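Local coordinates for acyl-CoA synthetase (AMP-forming)/AMP-acid ligase II-like protein (PDB 4GS5) that belongs to the ATP-dependent AMP-binding enzyme family and may join a medium-chain fatty acid to coenzyme A, at residues 62-67 and 222-227; 69-74 and 204-209. All coordinates share one frame; numbering follows the deposited sequence.

Contact 1. Residues 62-67 and 222-227. With EDO (1,2-ethanediol), chain X.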
ATOM      1  N   LEU A  62      -5.212  10.197  16.697  1.00 35.89           N
ATOM      2  CA  LEU A  62      -3.872   9.720  16.996  1.00 37.56           C
ATOM      3  C   LEU A  62      -3.888   8.683  18.117  1.00 38.45           C
ATOM      4  O   LEU A  62      -3.198   7.664  18.039  1.00 31.42           O
ATOM      5  CB  LEU A  62      -2.966  10.903  17.368  1.00 38.73           C
ATOM      6  CG  LEU A  62      -2.773  11.918  16.228  1.00 39.27           C
ATOM      7  CD1 LEU A  62      -2.055  13.177  16.690  1.00 36.09           C
ATOM      8  CD2 LEU A  62      -2.045  11.284  15.046  1.00 37.82           C
ATOM      9  N   ALA A  63      -4.667   8.951  19.164  1.00 38.62           N
ATOM     10  CA  ALA A  63      -4.743   8.047  20.305  1.00 37.59           C
ATOM     11  C   ALA A  63      -5.349   6.692  19.911  1.00 37.13           C
ATOM     12  O   ALA A  63      -4.908   5.646  20.377  1.00 38.59           O
ATOM     13  CB  ALA A  63      -5.543   8.685  21.455  1.00 38.63           C
ATOM     14  N   ALA A  64      -6.377   6.728  19.072  1.00 35.06           N
ATOM     15  CA  ALA A  64      -7.035   5.516  18.611  1.00 37.95           C
ATOM     16  C   ALA A  64      -6.063   4.680  17.793  1.00 32.64           C
ATOM     17  O   ALA A  64      -5.976   3.470  17.966  1.00 30.45           O
ATOM     18  CB  ALA A  64      -8.261   5.858  17.784  1.00 40.15           C
ATOM     19  N   SER A  65      -5.309   5.347  16.927  1.00 34.47           N
ATOM     20  CA  SER A  65      -4.348   4.691  16.049  1.00 33.10           C
ATOM     21  C   SER A  65      -3.227   3.999  16.835  1.00 31.75           C
ATOM     22  O   SER A  65      -2.919   2.828  16.600  1.00 30.73           O
ATOM     23  CB  SER A  65      -3.784   5.715  15.062  1.00 34.89           C
ATOM     24  OG  SER A  65      -2.865   5.129  14.183  1.00 35.84           O
ATOM     25  N   ALA A  66      -2.621   4.737  17.760  1.00 27.62           N
ATOM     26  CA  ALA A  66      -1.644   4.187  18.695  1.00 28.18           C
ATOM     27  C   ALA A  66      -2.178   2.983  19.458  1.00 27.91           C
ATOM     28  O   ALA A  66      -1.495   1.969  19.556  1.00 29.45           O
ATOM     29  CB  ALA A  66      -1.199   5.267  19.698  1.00 27.41           C
ATOM     30  N   ALA A  67      -3.368   3.105  20.046  1.00 27.15           N
ATOM     31  CA  ALA A  67      -3.958   1.968  20.762  1.00 31.14           C
ATOM     32  C   ALA A  67      -4.094   0.686  19.916  1.00 32.24           C
ATOM     33  O   ALA A  67      -3.881  -0.416  20.428  1.00 30.30           O
ATOM     34  CB  ALA A  67      -5.304   2.342  21.408  1.00 32.89           C
ATOM     35  N   GLY A 222     -13.714   4.168  11.496  1.00 43.44           N
ATOM     36  CA  GLY A 222     -13.339   3.910  12.879  1.00 43.69           C
ATOM     37  C   GLY A 222     -13.042   5.211  13.616  1.00 42.26           C
ATOM     38  O   GLY A 222     -13.159   6.291  13.039  1.00 41.14           O
ATOM     39  N   ALA A 223     -12.663   5.116  14.887  1.00 36.90           N
ATOM     40  CA  ALA A 223     -12.198   6.292  15.600  1.00 44.29           C
ATOM     41  C   ALA A 223     -11.057   6.954  14.821  1.00 44.79           C
ATOM     42  O   ALA A 223     -10.954   8.179  14.814  1.00 40.89           O
ATOM     43  CB  ALA A 223     -11.767   5.950  17.016  1.00 42.91           C
ATOM     44  N   VAL A 224     -10.221   6.170  14.140  1.00 40.25           N
ATOM     45  CA  VAL A 224      -9.125   6.796  13.386  1.00 43.16           C
ATOM     46  C   VAL A 224      -9.596   7.679  12.231  1.00 44.26           C
ATOM     47  O   VAL A 224      -8.844   8.528  11.756  1.00 51.40           O
ATOM     48  CB  VAL A 224      -8.049   5.797  12.877  1.00 40.83           C
ATOM     49  CG1 VAL A 224      -7.266   5.206  14.043  1.00 44.21           C
ATOM     50  CG2 VAL A 224      -8.655   4.717  11.981  1.00 36.75           C
ATOM     51  N   THR A 225     -10.834   7.491  11.787  1.00 40.70           N
ATOM     52  CA  THR A 225     -11.413   8.352  10.751  1.00 42.66           C
ATOM     53  C   THR A 225     -12.470   9.334  11.264  1.00 44.16           C
ATOM     54  O   THR A 225     -13.219   9.917  10.474  1.00 47.25           O
ATOM     55  CB  THR A 225     -12.034   7.528   9.597  1.00 39.28           C
ATOM     56  OG1 THR A 225     -13.158   6.773  10.081  1.00 37.19           O
ATOM     57  CG2 THR A 225     -11.002   6.590   8.981  1.00 38.08           C
ATOM     58  N   ASN A 226     -12.531   9.526  12.579  1.00 42.52           N
ATOM     59  CA  ASN A 226     -13.574  10.349  13.179  1.00 55.19           C
ATOM     60  C   ASN A 226     -14.959   9.805  12.833  1.00 53.94           C
ATOM     61  O   ASN A 226     -15.925  10.557  12.676  1.00 53.72           O
ATOM     62  CB  ASN A 226     -13.423  11.812  12.742  1.00 64.50           C
ATOM     63  CG  ASN A 226     -11.977  12.288  12.806  1.00 66.30           C
ATOM     64  OD1 ASN A 226     -11.309  12.142  13.832  1.00 64.16           O
ATOM     65  ND2 ASN A 226     -11.480  12.836  11.697  1.00 68.33           N
ATOM     66  N   GLY A 227     -15.030   8.482  12.709  1.00 50.73           N
ATOM     67  CA  GLY A 227     -16.279   7.783  12.467  1.00 53.79           C
ATOM     68  C   GLY A 227     -16.838   7.950  11.065  1.00 53.05           C
ATOM     69  O   GLY A 227     -17.905   7.425  10.756  1.00 54.99           O
TER
HETATM   70  C1  EDO X 423      -8.040  -1.495  20.400  1.00 54.42           C
HETATM   71  O1  EDO X 423      -6.869  -1.493  21.219  1.00 57.32           O
HETATM   72  C2  EDO X 423      -7.884  -0.409  19.346  1.00 53.13           C
HETATM   73  O2  EDO X 423      -9.043  -0.359  18.501  1.00 53.82           O
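A64 and S65 on one face of helix 59-72 pack against a short 3-10 turn, A223 and V224, in the loop between strands 217-221 and 230-238. The helix lies in the AMP-binding region of this ANL-clan enzyme. The contact is small and apolar. No hydrogen bond joins the two segments.

Its tight part is the CG1 branch of V224. This methyl reaches the helix backbone at S65, with CG1 3.5 Å from S65 N. It also touches S65 CB. CG1 lies anti to the carbonyl carbon of V224 (chi1 -68°), which directs this branch at the helix. M68 and I208 also pack on the V224 side chain, and the backbone O of V224 takes a hydrogen bond from Q61 NE2.

A64 CB touches both V224 CG1, at 3.9 Å, and A223 CB. The A223 side differs in being exposed to solvent, not in distance. The turn itself is tied down locally: G222 O accepts from both T225 N and G227 N. About one helical turn past A64, A67 O receives a weak hydrogen bond from a 1,2-ethanediol. The two alanine methyls, A64 CB and A223 CB, meet at 3.6 Å.

Contact 2. Residues 69-74 and 204-209. With EDO (1,2-ethanediol), chain X.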
ATOM      1  N   THR A  69      -2.240  -0.273  17.355  1.00 29.93           N
ATOM      2  CA  THR A  69      -0.915  -0.797  17.090  1.00 33.15           C
ATOM      3  C   THR A  69      -0.438  -1.580  18.296  1.00 33.15           C
ATOM      4  O   THR A  69       0.065  -2.698  18.156  1.00 32.35           O
ATOM      5  CB  THR A  69       0.080   0.352  16.771  1.00 35.59           C
ATOM      6  OG1 THR A  69      -0.417   1.103  15.658  1.00 36.36           O
ATOM      7  CG2 THR A  69       1.465  -0.197  16.425  1.00 34.43           C
ATOM      8  N   GLY A  70      -0.615  -0.986  19.475  1.00 30.24           N
ATOM      9  CA  GLY A  70      -0.196  -1.591  20.727  1.00 33.80           C
ATOM     10  C   GLY A  70      -0.861  -2.933  20.979  1.00 33.45           C
ATOM     11  O   GLY A  70      -0.216  -3.882  21.424  1.00 31.73           O
ATOM     12  N   LYS A  71      -2.157  -3.005  20.708  1.00 31.08           N
ATOM     13  CA  LYS A  71      -2.913  -4.242  20.883  1.00 34.52           C
ATOM     14  C   LYS A  71      -2.518  -5.290  19.840  1.00 32.45           C
ATOM     15  O   LYS A  71      -2.179  -6.418  20.187  1.00 30.62           O
ATOM     16  CB  LYS A  71      -4.414  -3.965  20.785  1.00 41.27           C
ATOM     17  CG  LYS A  71      -5.297  -5.157  21.175  1.00 49.42           C
ATOM     18  CD  LYS A  71      -5.402  -5.296  22.694  1.00 57.08           C
ATOM     19  CE  LYS A  71      -6.518  -6.258  23.120  1.00 59.81           C
ATOM     20  NZ  LYS A  71      -6.187  -7.709  22.929  1.00 58.63           N
ATOM     21  N   ALA A  72      -2.584  -4.912  18.567  1.00 27.02           N
ATOM     22  CA  ALA A  72      -2.331  -5.842  17.473  1.00 28.01           C
ATOM     23  C   ALA A  72      -0.919  -6.436  17.533  1.00 33.36           C
ATOM     24  O   ALA A  72      -0.721  -7.597  17.188  1.00 28.64           O
ATOM     25  CB  ALA A  72      -2.564  -5.164  16.136  1.00 26.29           C
ATOM     26  N   LEU A  73       0.067  -5.659  17.979  1.00 26.99           N
ATOM     27  CA  LEU A  73       1.435  -6.190  17.985  1.00 26.91           C
ATOM     28  C   LEU A  73       1.946  -6.506  19.400  1.00 24.36           C
ATOM     29  O   LEU A  73       3.112  -6.850  19.575  1.00 29.73           O
ATOM     30  CB  LEU A  73       2.397  -5.243  17.240  1.00 26.96           C
ATOM     31  CG  LEU A  73       2.047  -5.002  15.764  1.00 28.58           C
ATOM     32  CD1 LEU A  73       2.934  -3.927  15.146  1.00 29.61           C
ATOM     33  CD2 LEU A  73       2.121  -6.298  14.960  1.00 28.59           C
ATOM     34  N   SER A  74       1.064  -6.402  20.393  1.00 23.40           N
ATOM     35  CA  SER A  74       1.413  -6.691  21.788  1.00 28.27           C
ATOM     36  C   SER A  74       2.653  -5.932  22.246  1.00 30.44           C
ATOM     37  O   SER A  74       3.603  -6.514  22.777  1.00 30.00           O
ATOM     38  CB  SER A  74       1.614  -8.190  22.021  1.00 32.85           C
ATOM     39  OG  SER A  74       0.426  -8.884  21.714  1.00 39.15           O
ATOM     40  N   PHE A 204      -7.502  -6.869   9.304  1.00 27.38           N
ATOM     41  CA  PHE A 204      -7.992  -5.612   9.877  1.00 27.52           C
ATOM     42  C   PHE A 204      -7.633  -5.442  11.353  1.00 30.36           C
ATOM     43  O   PHE A 204      -7.838  -6.342  12.163  1.00 29.80           O
ATOM     44  CB  PHE A 204      -9.515  -5.507   9.708  1.00 29.51           C
ATOM     45  CG  PHE A 204      -9.952  -5.258   8.284  1.00 30.89           C
ATOM     46  CD1 PHE A 204      -9.675  -4.036   7.657  1.00 25.40           C
ATOM     47  CD2 PHE A 204     -10.610  -6.253   7.562  1.00 28.80           C
ATOM     48  CE1 PHE A 204     -10.063  -3.805   6.340  1.00 25.12           C
ATOM     49  CE2 PHE A 204     -11.004  -6.040   6.237  1.00 26.88           C
ATOM     50  CZ  PHE A 204     -10.744  -4.817   5.624  1.00 28.88           C
ATOM     51  N   LEU A 205      -7.095  -4.274  11.694  1.00 30.79           N
ATOM     52  CA  LEU A 205      -6.831  -3.920  13.083  1.00 30.32           C
ATOM     53  C   LEU A 205      -8.144  -3.806  13.861  1.00 35.46           C
ATOM     54  O   LEU A 205      -9.189  -3.507  13.289  1.00 32.70           O
ATOM     55  CB  LEU A 205      -6.075  -2.590  13.144  1.00 30.57           C
ATOM     56  CG  LEU A 205      -4.640  -2.629  12.628  1.00 35.96           C
ATOM     57  CD1 LEU A 205      -4.097  -1.216  12.431  1.00 39.22           C
ATOM     58  CD2 LEU A 205      -3.766  -3.414  13.577  1.00 35.81           C
ATOM     59  N   PRO A 206      -8.094  -4.033  15.181  1.00 44.71           N
ATOM     60  CA  PRO A 206      -9.333  -3.983  15.965  1.00 46.51           C
ATOM     61  C   PRO A 206      -9.900  -2.559  15.979  1.00 38.58           C
ATOM     62  O   PRO A 206      -9.134  -1.595  16.016  1.00 40.50           O
ATOM     63  CB  PRO A 206      -8.872  -4.384  17.370  1.00 49.75           C
ATOM     64  CG  PRO A 206      -7.423  -3.925  17.429  1.00 46.32           C
ATOM     65  CD  PRO A 206      -6.885  -4.096  16.029  1.00 44.76           C
ATOM     66  N   GLY A 207     -11.217  -2.433  15.934  1.00 33.00           N
ATOM     67  CA  GLY A 207     -11.853  -1.130  15.978  1.00 39.33           C
ATOM     68  C   GLY A 207     -12.131  -0.559  14.606  1.00 40.05           C
ATOM     69  O   GLY A 207     -12.797   0.466  14.477  1.00 42.70           O
ATOM     70  N   ILE A 208     -11.621  -1.222  13.576  1.00 36.56           N
ATOM     71  CA  ILE A 208     -11.907  -0.837  12.206  1.00 35.62           C
ATOM     72  C   ILE A 208     -13.184  -1.523  11.720  1.00 35.48           C
ATOM     73  O   ILE A 208     -13.311  -2.741  11.816  1.00 34.14           O
ATOM     74  CB  ILE A 208     -10.749  -1.232  11.265  1.00 32.94           C
ATOM     75  CG1 ILE A 208      -9.448  -0.546  11.684  1.00 36.56           C
ATOM     76  CG2 ILE A 208     -11.079  -0.887   9.827  1.00 33.07           C
ATOM     77  CD1 ILE A 208      -9.517   1.000  11.665  1.00 38.54           C
ATOM     78  N   GLN A 209     -14.133  -0.745  11.209  1.00 34.93           N
ATOM     79  CA  GLN A 209     -15.299  -1.314  10.532  1.00 37.58           C
ATOM     80  C   GLN A 209     -14.995  -1.277   9.037  1.00 37.90           C
ATOM     81  O   GLN A 209     -14.381  -0.318   8.549  1.00 35.83           O
ATOM     82  CB  GLN A 209     -16.570  -0.515  10.848  1.00 43.97           C
ATOM     83  CG  GLN A 209     -16.965  -0.528  12.321  1.00 56.33           C
ATOM     84  CD  GLN A 209     -16.812   0.838  12.983  1.00 69.33           C
ATOM     85  OE1 GLN A 209     -16.080   0.990  13.966  1.00 74.07           O
ATOM     86  NE2 GLN A 209     -17.505   1.842  12.443  1.00 71.49           N
TER
HETATM   87  C1  EDO X 423      -8.040  -1.495  20.400  1.00 54.42           C
HETATM   88  O1  EDO X 423      -6.869  -1.493  21.219  1.00 57.32           O
HETATM   89  C2  EDO X 423      -7.884  -0.409  19.346  1.00 53.13           C
HETATM   90  O2  EDO X 423      -9.043  -0.359  18.501  1.00 53.82           O
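L205 lays one methyl, CD2, against the CB of A72 in the last turn of helix 59-72. The two carbons are 3.3 Å apart, tighter than usual for carbon atoms. The side chain of L205 first runs alongside the helix, and its end then comes nearer to it. With CG anti to the carbonyl carbon (chi1 -69°), the branch end can bring CD2 to A72. The same leucine is buried and also packs on M68, H187 and L190.

P206 continues the contact on the more exposed side. Its ring carbons CD and CG are looser neighbours of the helix, with CD 4.5 Å from A72 CB. CG stands at the same distance from K71 CG. K71 begins by pointing at the loop, but bends at chi2 (79°) and carries its amine away.

The loop joins strands 202-204 and 209-212 and makes a type II beta turn from L205 to I208. G207 takes the third position with positive phi (93°), as is usual for this turn. The closing bond from I208 N to L205 O is weak. The helix ends here in a Schellman motif: S74, with positive phi, is the C-prime residue, L75 N returns to G70 O, and S74 N bonds to K71 O at 3.2 Å.

A 1,2-ethanediol, probably from the crystallisation liquor, sits between the lysine and the proline. Its O2 donates to P206 O at 2.8 Å. Its C1 lies 3.9 Å from P206 CG, at the CG corner of the ring. O1, at the other end of the molecule, is 3.5 Å from K71 CB.

Both contacts use helix 59-72. Contact 1 takes its middle and contact 2 its C-terminal end, and their centres are about 10 Å apart. Along the chain, contact 2 is nested inside the loop closed by contact 1. The two loops meet each other as well: V224 CG2 of contact 1 packs on I208 CD1 of contact 2 at 3.8 Å. M68, on the helix between the two segments, touches V224, L205 and I208 and so joins both contacts. T69 OG1 of contact 2 hydrogen-bonds to S65 O of contact 1, a tie within the helix. One 1,2-ethanediol bridges them, held by P206 O and weakly by A67 O, 3.3 Å from its O1.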